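PDB 2OG9: mandelate racemase/muconate lactonizing enzyme, which belongs to the enolase superfamily and probably catalyses an isomerisation of the mandelate racemase type, through abstraction of a proton alpha to a carboxylate. Local coordinates for residues Ile15-Ile20 with Glu53-Gly58. Residues are numbered along the deposited sequence; the frame is centred on the assembly and turned at random.
Sequences ITWVRI and EIETAG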
loop_
_atom_site.group_PDB
_atom_site.type_symbol
_atom_site.label_atom_id
_atom_site.label_comp_id
_atom_site.label_asym_id
_atom_site.label_seq_id
_atom_site.Cartn_x
_atom_site.Cartn_y
_atom_site.Cartn_z
ATOM N N ILE A 15 22.512 -8.032 -43.286
ATOM C CA ILE A 15 23.808 -8.335 -42.687
ATOM C C ILE A 15 24.444 -9.502 -43.434
ATOM O O ILE A 15 23.824 -10.551 -43.596
ATOM C CB ILE A 15 23.652 -8.719 -41.193
ATOM C CG1 ILE A 15 23.064 -7.534 -40.415
ATOM C CG2 ILE A 15 24.998 -9.161 -40.623
ATOM C CD1 ILE A 15 22.779 -7.819 -38.942
ATOM N N THR A 16 25.685 -9.328 -43.871
ATOM C CA THR A 16 26.358 -10.381 -44.617
ATOM C C THR A 16 27.645 -10.886 -43.980
ATOM O O THR A 16 28.100 -11.985 -44.290
ATOM C CB THR A 16 26.676 -9.905 -46.052
ATOM O OG1 THR A 16 27.450 -8.702 -45.998
ATOM C CG2 THR A 16 25.388 -9.628 -46.818
ATOM N N TRP A 17 28.222 -10.104 -43.075
ATOM C CA TRP A 17 29.479 -10.488 -42.444
ATOM C C TRP A 17 29.538 -10.006 -41.004
ATOM O O TRP A 17 29.051 -8.926 -40.686
ATOM C CB TRP A 17 30.646 -9.873 -43.230
ATOM C CG TRP A 17 32.020 -10.203 -42.711
ATOM C CD1 TRP A 17 32.707 -11.372 -42.887
ATOM C CD2 TRP A 17 32.897 -9.329 -41.984
ATOM N NE1 TRP A 17 33.957 -11.277 -42.323
ATOM C CE2 TRP A 17 34.100 -10.035 -41.761
ATOM C CE3 TRP A 17 32.782 -8.020 -41.498
ATOM C CZ2 TRP A 17 35.185 -9.473 -41.078
ATOM C CZ3 TRP A 17 33.859 -7.459 -40.817
ATOM C CH2 TRP A 17 35.046 -8.187 -40.614
ATOM N N VAL A 18 30.135 -10.815 -40.141
ATOM C CA VAL A 18 30.279 -10.462 -38.734
ATOM C C VAL A 18 31.611 -10.993 -38.230
ATOM O O VAL A 18 31.971 -12.133 -38.509
ATOM C CB VAL A 18 29.155 -11.082 -37.863
ATOM C CG1 VAL A 18 29.361 -10.701 -36.410
ATOM C CG2 VAL A 18 27.792 -10.612 -38.340
ATOM N N ARG A 19 32.348 -10.158 -37.504
ATOM C CA ARG A 19 33.626 -10.575 -36.941
ATOM C C ARG A 19 33.713 -10.204 -35.468
ATOM O O ARG A 19 33.432 -9.070 -35.086
ATOM C CB ARG A 19 34.803 -9.931 -37.688
ATOM C CG ARG A 19 36.156 -10.234 -37.041
ATOM C CD ARG A 19 37.338 -9.891 -37.949
ATOM N NE ARG A 19 38.611 -10.188 -37.295
ATOM C CZ ARG A 19 39.160 -9.433 -36.349
ATOM N NH1 ARG A 19 38.552 -8.324 -35.951
ATOM N NH2 ARG A 19 40.311 -9.791 -35.787
ATOM N N ILE A 20 34.091 -11.167 -34.639
ATOM C CA ILE A 20 34.232 -10.915 -33.214
ATOM C C ILE A 20 35.675 -11.139 -32.808
ATOM O O ILE A 20 36.336 -12.055 -33.297
ATOM C CB ILE A 20 33.337 -11.830 -32.373
ATOM C CG1 ILE A 20 33.542 -13.284 -32.796
ATOM C CG2 ILE A 20 31.889 -11.383 -32.498
ATOM C CD1 ILE A 20 32.846 -14.271 -31.907
ATOM N N GLU A 53 32.232 -6.562 -35.166
ATOM C CA GLU A 53 32.223 -5.793 -36.403
ATOM C C GLU A 53 31.118 -6.385 -37.262
ATOM O O GLU A 53 31.013 -7.608 -37.403
ATOM C CB GLU A 53 33.566 -5.915 -37.124
ATOM C CG GLU A 53 34.720 -5.232 -36.405
ATOM C CD GLU A 53 36.072 -5.634 -36.971
ATOM O OE1 GLU A 53 36.704 -6.564 -36.423
ATOM O OE2 GLU A 53 36.495 -5.028 -37.978
ATOM N N ILE A 54 30.284 -5.515 -37.816
ATOM C CA ILE A 54 29.171 -5.942 -38.649
ATOM C C ILE A 54 29.186 -5.168 -39.963
ATOM O O ILE A 54 29.384 -3.947 -39.976
ATOM C CB ILE A 54 27.814 -5.694 -37.928
ATOM C CG1 ILE A 54 27.742 -6.529 -36.643
ATOM C CG2 ILE A 54 26.654 -6.056 -38.842
ATOM C CD1 ILE A 54 26.473 -6.284 -35.826
ATOM N N GLU A 55 28.982 -5.881 -41.064
ATOM C CA GLU A 55 28.959 -5.269 -42.388
ATOM C C GLU A 55 27.771 -5.822 -43.167
ATOM O O GLU A 55 27.368 -6.965 -42.962
ATOM C CB GLU A 55 30.284 -5.535 -43.116
ATOM C CG GLU A 55 31.413 -4.625 -42.635
ATOM C CD GLU A 55 32.766 -4.947 -43.254
ATOM O OE1 GLU A 55 32.811 -5.414 -44.414
ATOM O OE2 GLU A 55 33.791 -4.713 -42.579
ATOM N N THR A 56 27.211 -5.008 -44.056
ATOM C CA THR A 56 26.029 -5.409 -44.815
ATOM C C THR A 56 26.223 -5.443 -46.329
ATOM O O THR A 56 27.211 -4.933 -46.854
ATOM C CB THR A 56 24.863 -4.456 -44.529
ATOM O OG1 THR A 56 25.145 -3.177 -45.113
ATOM C CG2 THR A 56 24.671 -4.285 -43.020
ATOM N N ALA A 57 25.252 -6.033 -47.019
ATOM C CA ALA A 57 25.292 -6.130 -48.473
ATOM C C ALA A 57 25.319 -4.725 -49.065
ATOM O O ALA A 57 25.828 -4.508 -50.162
ATOM C CB ALA A 57 24.067 -6.888 -48.979
ATOM N N GLY A 58 24.770 -3.770 -48.322
ATOM C CA GLY A 58 24.729 -2.395 -48.783
ATOM C C GLY A 58 26.004 -1.610 -48.537
ATOM O O GLY A 58 26.050 -0.409 -48.799
#
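Arg19 and Glu53 form a hydrogen-bonded antiparallel pair, Arg19 N donating to Glu53 O and Glu53 N to Arg19 O, where strand 15-20 runs beside 53-56 at 154° between their directions. Val18 and Ile54 follow as a non-hydrogen-bonded pair, and Val18 CA lies 3.2 Å from Glu53 O in a CA-H...O contact. At Glu55 the register slips by one residue. Its carbonyl oxygen accepts from both Thr16 N at 3.0 Å, in the carbonyl plane, and Trp17 N at 3.3 Å, the second donor tilted out of that plane, while Glu55 N returns a bond to Trp17 O; this is a classic beta bulge.

Arg19, Glu53, Trp17 and Glu55 share one face of the sheet. Arg19 and Glu53 lie side by side, and NH1 meets Glu53 OE1 at 2.6 Å in a salt bridge close to the guanidinium plane, although the carboxylate is turned 81° against that plane. Arg19 NH2 has a second acidic partner in Glu378 on the neighbouring strand 375-382. Trp17 CG stands anti to the backbone N (chi1 -179°), and the indole lies alongside the Glu55 chain, its CZ3 coming obliquely within 3.3 Å of OE2. That oxygen is salt-bridged to Arg384, which also makes a cation-pi contact with the indole, whereas Trp17 NE1 bonds to Gln380.

On the other face, Ile15 CG2 touches Ile54 CG2 at 3.9 Å, and helix 114-133 covers Val18 and Ile54 through Phe122 and Ala125. From within the bulge, Thr16 CG2 packs on Ala57 CB at 3.7 Å, where strand 53-56 has ended. Apolar packing under helix 114-133 and an opposite face of charged side chains around an indole thus flank two central strands of the antiparallel sheet in the N-terminal capping domain characteristic of the enolase superfamily.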